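PDB 5LXZ: secreted protein from Streptomyces lividans TK24, which probably works as a secreted copper-radical oxidase of the galactose oxidase family, oxidising its substrate at a mononuclear copper site. Local coordinates for residues G82-A87 and D551-S556; N88-I93 and F229-E234; N353-P358 and A410-D415; L540-A545 and L578-W583; R555-D560 and T571-K576. The protein carries 1 engineered substitution. One frame throughout, in Å; residues are numbered along the deposited sequence.

Contact 1: residues G82-A87 and D551-S556. With EDO (1,2-ethanediol), chain P.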
# COMPACT_ATOMS: atom_id res chain seq x y z
N GLY A 82 8.24 0.28 1.63
CA GLY A 82 7.42 1.43 1.33
C GLY A 82 8.17 2.29 0.33
O GLY A 82 9.38 2.15 0.17
N HIS A 83 7.47 3.19 -0.35
CA HIS A 83 8.10 3.90 -1.45
C HIS A 83 7.29 5.08 -1.89
O HIS A 83 6.04 5.01 -1.91
CB HIS A 83 8.38 3.00 -2.63
CG HIS A 83 7.31 2.03 -2.91
ND1 HIS A 83 5.99 2.40 -3.09
CD2 HIS A 83 7.34 0.69 -2.99
CE1 HIS A 83 5.27 1.32 -3.33
NE2 HIS A 83 6.06 0.27 -3.25
N THR A 84 7.97 6.16 -2.26
CA THR A 84 7.31 7.31 -2.82
C THR A 84 8.31 8.07 -3.70
O THR A 84 9.53 7.95 -3.53
CB THR A 84 6.64 8.16 -1.73
OG1 THR A 84 5.60 8.98 -2.31
CG2 THR A 84 7.65 8.99 -1.00
N GLN A 85 7.80 8.82 -4.66
CA GLN A 85 8.62 9.66 -5.52
C GLN A 85 9.17 10.86 -4.79
O GLN A 85 8.43 11.59 -4.14
CB GLN A 85 7.78 10.14 -6.71
CG GLN A 85 8.67 10.81 -7.77
CD GLN A 85 7.99 11.73 -8.76
OE1 GLN A 85 8.67 12.57 -9.39
NE2 GLN A 85 6.72 11.56 -9.00
N LEU A 86 10.46 11.08 -4.93
CA LEU A 86 11.12 12.28 -4.44
C LEU A 86 11.00 13.41 -5.47
O LEU A 86 10.61 13.21 -6.61
CB LEU A 86 12.59 11.97 -4.20
CG LEU A 86 12.85 10.91 -3.15
CD1 LEU A 86 14.33 10.71 -3.05
CD2 LEU A 86 12.24 11.22 -1.80
N ALA A 87 11.32 14.61 -5.03
CA ALA A 87 11.24 15.78 -5.93
C ALA A 87 12.06 15.67 -7.19
O ALA A 87 11.69 16.20 -8.25
CB ALA A 87 11.61 17.05 -5.18
N ASP A 551 -1.54 3.41 -2.35
CA ASP A 551 -0.85 4.30 -3.29
C ASP A 551 -1.03 5.71 -2.81
O ASP A 551 -2.04 6.34 -3.03
CB ASP A 551 -1.45 4.08 -4.67
CG ASP A 551 -0.83 4.90 -5.75
OD1 ASP A 551 0.03 5.78 -5.51
OD2 ASP A 551 -1.25 4.59 -6.91
N VAL A 552 -0.02 6.22 -2.11
CA VAL A 552 -0.13 7.58 -1.60
C VAL A 552 0.41 8.57 -2.58
O VAL A 552 0.38 9.77 -2.29
CB VAL A 552 0.54 7.71 -0.20
CG1 VAL A 552 -0.14 6.74 0.78
CG2 VAL A 552 2.03 7.54 -0.26
N ASP A 553 0.92 8.10 -3.70
CA ASP A 553 1.51 8.98 -4.72
C ASP A 553 0.46 9.54 -5.65
O ASP A 553 0.47 10.73 -5.97
CB ASP A 553 2.56 8.24 -5.54
CG ASP A 553 3.89 8.11 -4.82
OD1 ASP A 553 3.94 7.52 -3.72
OD2 ASP A 553 4.91 8.59 -5.38
N GLN A 554 -0.46 8.71 -6.16
CA GLN A 554 -1.32 9.21 -7.21
C GLN A 554 -2.25 10.32 -6.70
O GLN A 554 -2.77 10.26 -5.62
CB GLN A 554 -2.09 8.11 -7.99
CG GLN A 554 -3.17 7.53 -7.14
CD GLN A 554 -4.05 6.51 -7.86
OE1 GLN A 554 -4.31 6.57 -9.04
NE2 GLN A 554 -4.56 5.59 -7.09
N ARG A 555 -2.40 11.34 -7.55
CA ARG A 555 -3.33 12.44 -7.32
C ARG A 555 -3.42 13.14 -8.65
O ARG A 555 -2.43 13.13 -9.42
CB ARG A 555 -2.86 13.41 -6.22
CG ARG A 555 -1.41 13.89 -6.34
CD ARG A 555 -1.04 14.92 -5.29
NE ARG A 555 -1.22 14.38 -3.93
CZ ARG A 555 -1.42 15.12 -2.84
NH1 ARG A 555 -1.48 16.43 -2.93
NH2 ARG A 555 -1.58 14.53 -1.65
N SER A 556 -4.57 13.72 -8.92
CA SER A 556 -4.77 14.43 -10.19
C SER A 556 -5.19 15.85 -9.89
O SER A 556 -6.19 16.08 -9.23
CB SER A 556 -5.85 13.73 -10.95
OG SER A 556 -6.13 14.46 -12.15
C1 EDO P . 3.53 2.19 0.66
O1 EDO P . 4.52 1.97 -0.36
C2 EDO P . 3.35 3.66 0.86
O2 EDO P . 4.69 4.16 0.88
O HOH W 1 4.95 9.35 -7.94

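Contact 2: residues N88-I93 and F229-E234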
# COMPACT_ATOMS: atom_id res chain seq x y z
N ASN A 88 13.19 14.94 -7.13
CA ASN A 88 13.94 14.72 -8.35
C ASN A 88 13.53 13.57 -9.24
O ASN A 88 14.20 13.27 -10.23
CB ASN A 88 15.41 14.62 -8.00
CG ASN A 88 15.76 13.34 -7.28
OD1 ASN A 88 14.91 12.50 -6.97
ND2 ASN A 88 17.05 13.20 -6.98
N GLY A 89 12.40 12.92 -8.95
CA GLY A 89 11.93 11.81 -9.76
C GLY A 89 12.47 10.47 -9.34
O GLY A 89 12.00 9.44 -9.81
N ASN A 90 13.45 10.43 -8.43
CA ASN A 90 13.89 9.14 -7.92
C ASN A 90 12.81 8.57 -7.01
O ASN A 90 12.01 9.30 -6.45
CB ASN A 90 15.17 9.25 -7.12
CG ASN A 90 16.39 9.56 -7.97
OD1 ASN A 90 16.34 9.65 -9.18
ND2 ASN A 90 17.51 9.70 -7.29
N LEU A 91 12.75 7.26 -6.91
CA LEU A 91 11.80 6.60 -6.03
C LEU A 91 12.56 6.24 -4.76
O LEU A 91 13.50 5.45 -4.83
CB LEU A 91 11.24 5.33 -6.68
CG LEU A 91 10.08 4.68 -5.93
CD1 LEU A 91 8.77 5.46 -6.09
CD2 LEU A 91 9.86 3.24 -6.42
N LEU A 92 12.17 6.81 -3.63
CA LEU A 92 12.73 6.40 -2.36
C LEU A 92 12.05 5.08 -2.02
O LEU A 92 10.83 5.01 -2.05
CB LEU A 92 12.49 7.38 -1.24
CG LEU A 92 13.03 7.01 0.13
CD1 LEU A 92 14.55 6.94 0.16
CD2 LEU A 92 12.55 8.04 1.15
N ILE A 93 12.83 4.06 -1.70
CA ILE A 93 12.26 2.74 -1.37
C ILE A 93 12.96 2.26 -0.08
O ILE A 93 14.18 2.31 -0.01
CB ILE A 93 12.30 1.81 -2.60
CG1 ILE A 93 11.63 0.47 -2.29
CG2 ILE A 93 13.71 1.62 -3.09
CD1 ILE A 93 11.28 -0.30 -3.55
N PHE A 229 15.79 4.72 -6.13
CA PHE A 229 15.87 4.15 -7.46
C PHE A 229 15.96 5.32 -8.43
O PHE A 229 15.06 6.17 -8.47
CB PHE A 229 14.66 3.29 -7.83
CG PHE A 229 14.83 2.62 -9.15
CD1 PHE A 229 15.63 1.46 -9.22
CD2 PHE A 229 14.34 3.18 -10.34
CE1 PHE A 229 15.85 0.83 -10.44
CE2 PHE A 229 14.60 2.53 -11.56
CZ PHE A 229 15.33 1.37 -11.59
N ASP A 230 17.03 5.36 -9.22
CA ASP A 230 17.26 6.41 -10.19
C ASP A 230 16.73 5.93 -11.54
O ASP A 230 17.28 4.97 -12.11
CB ASP A 230 18.77 6.70 -10.21
CG ASP A 230 19.17 7.74 -11.23
OD1 ASP A 230 18.48 7.93 -12.23
OD2 ASP A 230 20.24 8.35 -11.00
N PRO A 231 15.66 6.54 -12.05
CA PRO A 231 15.05 6.07 -13.29
C PRO A 231 15.90 6.31 -14.54
O PRO A 231 15.71 5.60 -15.52
CB PRO A 231 13.75 6.81 -13.36
CG PRO A 231 13.89 7.97 -12.49
CD PRO A 231 14.98 7.73 -11.49
N VAL A 232 16.84 7.23 -14.49
CA VAL A 232 17.70 7.46 -15.67
C VAL A 232 18.81 6.42 -15.72
O VAL A 232 18.98 5.72 -16.72
CB VAL A 232 18.23 8.90 -15.71
CG1 VAL A 232 19.21 9.11 -16.87
CG2 VAL A 232 17.05 9.88 -15.85
N ALA A 233 19.49 6.23 -14.59
CA ALA A 233 20.48 5.19 -14.47
C ALA A 233 19.90 3.78 -14.44
O ALA A 233 20.60 2.80 -14.72
CB ALA A 233 21.31 5.43 -13.25
N GLU A 234 18.61 3.67 -14.08
CA GLU A 234 17.94 2.40 -13.89
C GLU A 234 18.64 1.53 -12.87
O GLU A 234 18.86 0.35 -13.09
CB GLU A 234 17.67 1.74 -15.23
CG GLU A 234 16.74 2.60 -16.07
CD GLU A 234 16.36 2.00 -17.42
OE1 GLU A 234 17.03 1.04 -17.87
OE2 GLU A 234 15.38 2.50 -18.00
O HOH W 2 20.13 10.07 -8.72

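Contact 3: residues N353-P358 and A410-D415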
# COMPACT_ATOMS: atom_id res chain seq x y z
N ASN A 353 -8.78 0.03 -0.37
CA ASN A 353 -8.02 1.00 -1.12
C ASN A 353 -8.47 2.39 -0.71
O ASN A 353 -9.58 2.58 -0.18
CB ASN A 353 -8.12 0.72 -2.63
CG ASN A 353 -6.87 1.11 -3.37
OD1 ASN A 353 -6.30 2.18 -3.09
ND2 ASN A 353 -6.39 0.28 -4.25
N THR A 354 -7.62 3.38 -0.99
CA THR A 354 -7.89 4.77 -0.70
C THR A 354 -7.44 5.58 -1.90
O THR A 354 -6.32 5.37 -2.38
CB THR A 354 -7.10 5.29 0.49
OG1 THR A 354 -7.26 4.41 1.61
CG2 THR A 354 -7.53 6.68 0.87
N VAL A 355 -8.27 6.53 -2.31
CA VAL A 355 -7.94 7.45 -3.41
C VAL A 355 -8.30 8.85 -3.02
O VAL A 355 -9.40 9.09 -2.49
CB VAL A 355 -8.74 7.06 -4.69
CG1 VAL A 355 -8.47 8.01 -5.82
CG2 VAL A 355 -8.36 5.67 -5.16
N LEU A 356 -7.38 9.77 -3.32
CA LEU A 356 -7.68 11.21 -3.31
C LEU A 356 -8.37 11.49 -4.64
O LEU A 356 -7.74 11.37 -5.69
CB LEU A 356 -6.41 12.02 -3.12
CG LEU A 356 -6.53 13.53 -3.25
CD1 LEU A 356 -7.66 14.11 -2.44
CD2 LEU A 356 -5.21 14.13 -2.85
N LEU A 357 -9.68 11.69 -4.60
CA LEU A 357 -10.45 11.80 -5.83
C LEU A 357 -10.03 12.98 -6.66
O LEU A 357 -9.58 13.99 -6.14
CB LEU A 357 -11.94 11.92 -5.54
CG LEU A 357 -12.56 10.72 -4.84
CD1 LEU A 357 -13.99 11.08 -4.42
CD2 LEU A 357 -12.56 9.50 -5.73
N PRO A 358 -10.18 12.84 -7.99
CA PRO A 358 -9.87 13.94 -8.89
C PRO A 358 -11.00 14.96 -8.88
O PRO A 358 -12.17 14.55 -8.83
CB PRO A 358 -9.73 13.24 -10.24
CG PRO A 358 -10.55 12.03 -10.17
CD PRO A 358 -10.58 11.62 -8.72
N ALA A 410 -7.46 0.53 -7.58
CA ALA A 410 -8.10 1.79 -7.79
C ALA A 410 -7.13 2.80 -8.35
O ALA A 410 -6.13 3.11 -7.69
CB ALA A 410 -8.78 2.30 -6.55
N SER A 411 -7.37 3.24 -9.58
CA SER A 411 -6.46 4.14 -10.28
C SER A 411 -7.23 5.33 -10.82
O SER A 411 -8.26 5.14 -11.47
CB SER A 411 -5.78 3.41 -11.44
OG SER A 411 -4.64 2.65 -11.00
N ILE A 412 -6.75 6.53 -10.58
CA ILE A 412 -7.31 7.75 -11.14
C ILE A 412 -7.01 7.81 -12.64
O ILE A 412 -5.89 7.51 -13.07
CB ILE A 412 -6.69 8.98 -10.48
CG1 ILE A 412 -7.00 8.99 -8.97
CG2 ILE A 412 -7.18 10.25 -11.14
CD1 ILE A 412 -6.16 10.03 -8.25
N LEU A 413 -8.01 8.14 -13.45
CA LEU A 413 -7.84 8.33 -14.89
C LEU A 413 -7.88 9.82 -15.25
O LEU A 413 -8.44 10.62 -14.49
CB LEU A 413 -8.97 7.62 -15.65
CG LEU A 413 -8.73 6.13 -15.96
CD1 LEU A 413 -8.25 5.29 -14.83
CD2 LEU A 413 -9.98 5.52 -16.61
N PRO A 414 -7.36 10.16 -16.43
CA PRO A 414 -7.26 11.58 -16.81
C PRO A 414 -8.54 12.33 -17.13
O PRO A 414 -8.50 13.56 -17.25
CB PRO A 414 -6.30 11.56 -17.99
CG PRO A 414 -6.37 10.22 -18.52
CD PRO A 414 -6.63 9.30 -17.36
N ASP A 415 -9.65 11.62 -17.22
CA ASP A 415 -10.95 12.24 -17.41
C ASP A 415 -11.69 12.48 -16.09
O ASP A 415 -12.87 12.83 -16.10
CB ASP A 415 -11.81 11.43 -18.37
CG ASP A 415 -12.15 10.06 -17.84
OD1 ASP A 415 -11.59 9.62 -16.81
OD2 ASP A 415 -13.01 9.40 -18.45
O HOH W 3 -4.69 2.88 -5.25

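Contact 4: residues L540-A545 and L578-W583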
# COMPACT_ATOMS: atom_id res chain seq x y z
N LEU A 540 -2.76 17.37 -14.14
CA LEU A 540 -1.43 16.99 -13.78
C LEU A 540 -1.54 15.81 -12.83
O LEU A 540 -2.11 15.96 -11.76
CB LEU A 540 -0.79 18.16 -13.12
CG LEU A 540 0.64 18.42 -13.25
CD1 LEU A 540 1.15 18.46 -14.70
CD2 LEU A 540 1.03 19.70 -12.48
N ILE A 541 -1.11 14.63 -13.26
CA ILE A 541 -1.35 13.40 -12.50
C ILE A 541 -0.02 12.85 -12.04
O ILE A 541 0.87 12.55 -12.86
CB ILE A 541 -2.12 12.37 -13.32
CG1 ILE A 541 -3.37 13.02 -13.89
CG2 ILE A 541 -2.41 11.17 -12.43
CD1 ILE A 541 -4.35 12.08 -14.53
N ARG A 542 0.11 12.69 -10.74
CA ARG A 542 1.34 12.17 -10.19
C ARG A 542 1.37 10.66 -10.46
O ARG A 542 0.39 9.99 -10.26
CB ARG A 542 1.41 12.47 -8.70
CG ARG A 542 2.81 12.31 -8.13
CD ARG A 542 2.90 12.85 -6.70
NE ARG A 542 4.26 12.77 -6.14
CZ ARG A 542 5.24 13.68 -6.29
NH1 ARG A 542 5.07 14.82 -6.98
NH2 ARG A 542 6.36 13.49 -5.66
N PRO A 543 2.50 10.11 -10.93
CA PRO A 543 2.58 8.69 -11.23
C PRO A 543 2.37 7.85 -9.99
O PRO A 543 2.76 8.26 -8.90
CB PRO A 543 4.00 8.49 -11.75
CG PRO A 543 4.67 9.74 -11.56
CD PRO A 543 3.70 10.82 -11.36
N SER A 544 1.77 6.69 -10.16
CA SER A 544 1.49 5.81 -9.05
C SER A 544 2.74 5.10 -8.60
O SER A 544 3.61 4.75 -9.42
CB SER A 544 0.49 4.74 -9.47
OG SER A 544 -0.82 5.26 -9.40
N ALA A 545 2.76 4.77 -7.32
CA ALA A 545 3.61 3.75 -6.75
C ALA A 545 2.67 2.90 -5.90
O ALA A 545 2.17 3.37 -4.88
CB ALA A 545 4.73 4.37 -5.91
N LEU A 578 -0.38 20.77 -2.18
CA LEU A 578 -1.22 20.28 -3.22
C LEU A 578 -0.38 19.70 -4.35
O LEU A 578 -0.55 18.55 -4.76
CB LEU A 578 -2.11 21.44 -3.75
CG LEU A 578 -2.98 21.12 -4.97
CD1 LEU A 578 -3.98 19.99 -4.67
CD2 LEU A 578 -3.64 22.39 -5.49
N VAL A 579 0.45 20.54 -4.95
CA VAL A 579 1.31 20.17 -6.06
C VAL A 579 2.67 19.86 -5.46
O VAL A 579 3.54 20.72 -5.39
CB VAL A 579 1.41 21.26 -7.12
CG1 VAL A 579 2.11 20.70 -8.33
CG2 VAL A 579 0.03 21.80 -7.50
N GLN A 580 2.83 18.65 -4.95
CA GLN A 580 4.12 18.21 -4.38
C GLN A 580 5.19 18.34 -5.49
O GLN A 580 4.90 18.04 -6.66
CB GLN A 580 3.98 16.76 -3.88
CG GLN A 580 2.96 16.65 -2.74
CD GLN A 580 2.50 15.22 -2.46
OE1 GLN A 580 2.20 14.45 -3.37
NE2 GLN A 580 2.46 14.85 -1.19
N SER A 581 6.40 18.72 -5.11
CA SER A 581 7.46 18.76 -6.09
C SER A 581 7.75 17.35 -6.63
O SER A 581 7.64 16.34 -5.92
CB SER A 581 8.69 19.29 -5.44
OG SER A 581 8.46 20.60 -4.98
N GLY A 582 8.09 17.29 -7.90
CA GLY A 582 8.29 16.04 -8.57
C GLY A 582 7.75 16.06 -9.96
O GLY A 582 7.39 17.11 -10.49
N TRP A 583 7.73 14.89 -10.57
CA TRP A 583 7.33 14.73 -11.95
C TRP A 583 5.89 14.27 -12.02
O TRP A 583 5.45 13.44 -11.23
CB TRP A 583 8.23 13.72 -12.62
CG TRP A 583 9.58 14.21 -12.92
CD1 TRP A 583 10.65 14.29 -12.05
CD2 TRP A 583 10.04 14.73 -14.16
NE1 TRP A 583 11.75 14.75 -12.71
CE2 TRP A 583 11.41 15.04 -14.00
CE3 TRP A 583 9.44 14.91 -15.40
CZ2 TRP A 583 12.18 15.53 -15.05
CZ3 TRP A 583 10.19 15.42 -16.42
CH2 TRP A 583 11.55 15.71 -16.24

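Contact 5: residues R555-D560 and T571-K576. With EDO (1,2-ethanediol), chain K.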
# COMPACT_ATOMS: atom_id res chain seq x y z
N ARG A 555 -2.40 11.34 -7.55
CA ARG A 555 -3.33 12.44 -7.32
C ARG A 555 -3.42 13.14 -8.65
O ARG A 555 -2.43 13.13 -9.42
CB ARG A 555 -2.86 13.41 -6.22
CG ARG A 555 -1.41 13.89 -6.34
CD ARG A 555 -1.04 14.92 -5.29
NE ARG A 555 -1.22 14.38 -3.93
CZ ARG A 555 -1.42 15.12 -2.84
NH1 ARG A 555 -1.48 16.43 -2.93
NH2 ARG A 555 -1.58 14.53 -1.65
N SER A 556 -4.57 13.72 -8.92
CA SER A 556 -4.77 14.43 -10.19
C SER A 556 -5.19 15.85 -9.89
O SER A 556 -6.19 16.08 -9.23
CB SER A 556 -5.85 13.73 -10.95
OG SER A 556 -6.13 14.46 -12.15
N ILE A 557 -4.41 16.80 -10.36
CA ILE A 557 -4.55 18.21 -10.03
C ILE A 557 -5.08 18.93 -11.25
O ILE A 557 -4.54 18.82 -12.34
CB ILE A 557 -3.19 18.77 -9.63
CG1 ILE A 557 -2.69 18.02 -8.38
CG2 ILE A 557 -3.27 20.28 -9.39
CD1 ILE A 557 -1.20 17.98 -8.28
N ALA A 558 -6.18 19.67 -11.08
CA ALA A 558 -6.67 20.48 -12.23
C ALA A 558 -5.80 21.67 -12.53
O ALA A 558 -5.41 22.36 -11.60
CB ALA A 558 -8.07 20.97 -11.90
N LEU A 559 -5.55 21.94 -13.80
CA LEU A 559 -4.80 23.13 -14.21
C LEU A 559 -5.70 24.07 -15.00
O LEU A 559 -6.43 23.65 -15.87
CB LEU A 559 -3.63 22.80 -15.11
CG LEU A 559 -2.61 21.76 -14.72
CD1 LEU A 559 -1.31 21.87 -15.49
CD2 LEU A 559 -2.33 21.75 -13.25
N ASP A 560 -5.58 25.35 -14.68
CA ASP A 560 -6.20 26.38 -15.52
C ASP A 560 -5.44 26.40 -16.84
O ASP A 560 -4.26 26.11 -16.91
CB ASP A 560 -6.13 27.74 -14.83
CG ASP A 560 -7.08 27.87 -13.66
OD1 ASP A 560 -8.03 27.09 -13.55
OD2 ASP A 560 -6.87 28.80 -12.86
N THR A 571 -1.40 26.64 -16.40
CA THR A 571 -0.83 27.25 -15.20
C THR A 571 -0.96 26.25 -14.05
O THR A 571 -2.01 25.73 -13.80
CB THR A 571 -1.55 28.58 -14.86
OG1 THR A 571 -1.44 29.46 -16.00
CG2 THR A 571 -0.93 29.28 -13.68
N VAL A 572 0.16 26.01 -13.38
CA VAL A 572 0.20 25.08 -12.28
C VAL A 572 -0.33 25.80 -11.04
O VAL A 572 0.11 26.90 -10.73
CB VAL A 572 1.64 24.58 -12.06
CG1 VAL A 572 1.72 23.64 -10.86
CG2 VAL A 572 2.14 23.82 -13.28
N PRO A 573 -1.20 25.14 -10.27
CA PRO A 573 -1.70 25.76 -9.06
C PRO A 573 -0.59 26.04 -8.03
O PRO A 573 0.45 25.40 -8.04
CB PRO A 573 -2.61 24.69 -8.46
CG PRO A 573 -3.07 23.93 -9.60
CD PRO A 573 -1.98 23.95 -10.63
N SER A 574 -0.86 27.00 -7.16
CA SER A 574 -0.04 27.26 -6.02
C SER A 574 -0.23 26.20 -4.93
O SER A 574 -1.31 25.67 -4.76
CB SER A 574 -0.38 28.60 -5.40
OG SER A 574 -0.06 29.65 -6.33
N GLY A 575 0.82 26.02 -4.14
CA GLY A 575 0.75 25.29 -2.88
C GLY A 575 1.49 23.96 -2.97
O GLY A 575 1.04 23.07 -3.67
N LYS A 576 2.64 23.85 -2.31
CA LYS A 576 3.42 22.64 -2.25
C LYS A 576 2.72 21.48 -1.54
O LYS A 576 3.09 20.34 -1.72
CB LYS A 576 4.75 22.98 -1.56
CG LYS A 576 5.83 21.92 -1.57
CD LYS A 576 7.16 22.49 -1.00
CE LYS A 576 8.16 21.41 -0.69
NZ LYS A 576 8.69 20.79 -1.91
C1 EDO K . -10.36 22.67 -14.68
O1 EDO K . -11.07 21.43 -14.69
C2 EDO K . -9.60 22.96 -15.99
O2 EDO K . -8.55 22.00 -16.29
O HOH W 4 -4.15 26.31 -12.30

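Contact 1: residues G82-A87 and D551-S556
The carboxylate of Asp553 does nearly all the gripping here. Its CG stands anti to the carbonyl carbon (chi1 -79°), which turns both oxygens toward Thr84 and Gln85 of strand 81-85. Thr84 OG1, anti to its own backbone N, donates to Asp553 OD1 at 2.6 Å from above the carboxylate plane. The next residue along the strand adds a nearly straight bond: Gln85 N to Asp553 OD2, 3.0 Å and 169° at the hydrogen, on the syn lone pair. A leucine at Asp553 would remove both acceptors and is likely to loosen the loop from the strand, leaving Gln85 N buried without this partner. The loop belongs to the C-terminal early-set domain and follows strand 545-547, which reaches into the propeller as in galactose oxidase, where the C-terminal domain supplies a copper ligand; here that is His548. An Asx motif shapes the loop: Asp551 OD1 accepts from Gln554 N at 3.0 Å. Around this grip the contact is looser, with small molecules. A water 2.7 Å from Asp553 OD2 accepts from Gln85 NE2, while Gln85 OE1 is taken by Trp583 N. One residue before Thr84, an ethanediol, probably from the crystallisation liquor, accepts from His83 N through its O2 at 3.2 Å. Its O1 sits 3.0 Å above one face of the His83 ring, near the rim, and the NE2 of that ring is bonded to His30.

Contact 2: residues N88-I93 and F229-E234
Two backbone hydrogen bonds tie Leu91 to Phe229 as an antiparallel hydrogen-bonded pair. Leu91 N reaches Phe229 O at 3.0 Å, in the carbonyl plane and on a lone pair; the return bond, Phe229 N to Leu91 O, is shorter at 2.7 Å and straighter. Paired this way, both side chains leave on the same face and their beta carbons meet, Leu91 CB to Phe229 CB at 4.1 Å; CG is anti to the backbone N in both, and the ring of Phe229 swings off. One residue back, Asn90 CA puts a C-H against the same Phe229 O. Its amide then crosses Pro231 at about a right angle, with Asn90 OD1 3.3 Å from Pro231 CD. The ND2 end points to Glu228 OE1 and to a water that in turn donates to Asp230 OD2. Two Asx turns set these groups in place. In one, Asn88 OD1 accepts from Asn90 N at 2.9 Å around Gly89, whose positive phi of 88° would jam a beta carbon against the preceding carbonyl. In the other, Asp230 OD1 holds Val232 N, and it takes Ala233 N as well, bending the chain after the strand. All this sits in one propeller blade: strand 81-85 flanks 91-102 through Thr84 and Leu92, Tyr236 of strand 235-238 meets the Phe229 ring edge-to-face, and Leu40 of strand 39-44, in the neighbouring blade, packs against Leu91 and Phe229.

Contact 3: residues N353-P358 and A410-D415
Strands 353-356 and 410-412 run almost parallel, 10° between their directions and 7.7 Å between their axes, but they meet through side chains. Each is the first strand of its own four-stranded antiparallel blade, so this is a seam between adjacent blades of the seven-bladed propeller. Val355 and Ile412 slide past each other in opposite directions. With Val355 CG1 anti to the backbone N, that branch lies 3.6 Å from Ile412 CG1, and the second branch, CG2, rests on Ala410 CB at 3.7 Å. Ile412 carries CG1 beside its backbone N (chi1 -62°) and continues nearly straight to CD1, which ends 3.3 Å from Leu356 O. Its other branch, CG2, points the opposite way along the seam to meet Pro358 tip to tip, 3.9 Å from CG of that ring. At the far end Asn353 sets its amide beside Ala410: CG lies 3.9 Å from Ala410 CB, ND2 bonds to Pro408 O, and OD1 accepts from Thr354 N in the carbonyl plane. A water sits 2.8 Å from both Asn353 OD1 and Ala410 O. An alanine at Asn353 would lose the ND2 bond to Pro408 and the OD1 contact with the water, and would probably weaken the tie between the blades at this end. Chemically, then, the seam is mostly apolar, and its buried polar end relies on an amide and a water.

Contact 4: residues L540-A545 and L578-W583
Arg542 leaves the backbone with CG anti to N (chi1 -164°) and stays extended through to NE; only the last turn, chi4 at 86°, swings the guanidinium across the line of the chain. That points its two end nitrogens at a single carbonyl. NH1 at 3.2 Å and NH2 at 3.1 Å both donate to Ser581 O, which lies close to the guanidinium plane, although each nitrogen stands above the carbonyl plane. The end-on grip fixes the rotation of the group, and NH2 also makes a weak bond to Gln85 O of the propeller. Gln580 packs against a face: its CB sits 3.8 Å above the guanidinium plane, toward the rim, while its extended side chain crosses the arginine at about a right angle and leaves OE1 3.8 Å from Arg542 CD. The guanidinium and the Gln580 amide planes are 59° apart. Both segments belong to the early-set domain, an immunoglobulin-like beta sandwich. Strands 535-541 and 582-590 are antiparallel neighbours in its sheet, and the contact lies near the end of the first and the start of the second. At Gly582, where the second strand begins, a beta carbon would come within 2.7 Å of Arg542 NH1, besides striking the preceding carbonyl. Pro543 brings its CD to 3.2 Å from Trp583 O, beside the strand opening. Away from the arginine the contact turns apolar and thin, with Leu540 CD2 4.4 Å from Val579 CG1.

Contact 5: residues R555-D560 and T571-K576
Strands 556-564 and 567-571 form a beta hairpin in the immunoglobulin-like early-set domain, and this contact lies at the open end of that hairpin, where the returning chain peels away into the loop after Thr571. Pro573 makes most of the side-chain contact beyond the last direct backbone bond. Ile557 and Leu559 come at it from different directions. Ile557 holds CG1 beside its backbone N (chi1 -61°), which puts CG2 anti to that N and 3.7 Å from Pro573 CG; the two side chains cross obliquely. Leu559 also has CG anti to its carbonyl carbon (chi1 -52°), and its chain then continues nearly anti (chi2 -161°), crossing the proline at about a right angle. Its CB lies alongside Thr571 O at 3.6 Å. The ring reaches the strand backbone too, with Pro573 CG 3.5 Å from Ala558 O, an oxygen that also accepts from Gln361 NE2. At the solvent edge the chains are joined by Thr571 N donating to Asp560 O at 3.0 Å, from above the carbonyl plane. A water also links the two residues, accepting from Asp560 N and donating to Thr571 O. The hydroxyl of Thr571 turns to another neighbour, Ser524 OG on strand 524-528, and on the other side of the hairpin Leu559 packs against Val538 of strand 535-541. The tightest spot is carbon on carbon: Leu559 CD2 lies 3.4 Å from Pro573 CD, closer than usual van der Waals contact.

Overall arrangement
Contact 1 brings 82-87 of the propeller against 551-556 of the C-terminal early-set domain, and contacts 2 and 3 both fall inside the long loop it closes. Contact 2 shares its blade with contact 1, strands 81-85 and 91-102 being neighbours; contact 3 joins two other blades, its centre about 23 Å from that of contact 2. Contacts 4 and 5 lie in the early-set sheet, 5 nested within 4, and strands 535-541 and 556-564 pair between them. Contacts 1 and 4 alternate along the chain, centres about 7 Å apart, while the ranges of contacts 1 and 5 overlap at Arg555 and Ser556. Contact 1 thus joins the two domains, and its Gln554 also bonds to contact 3.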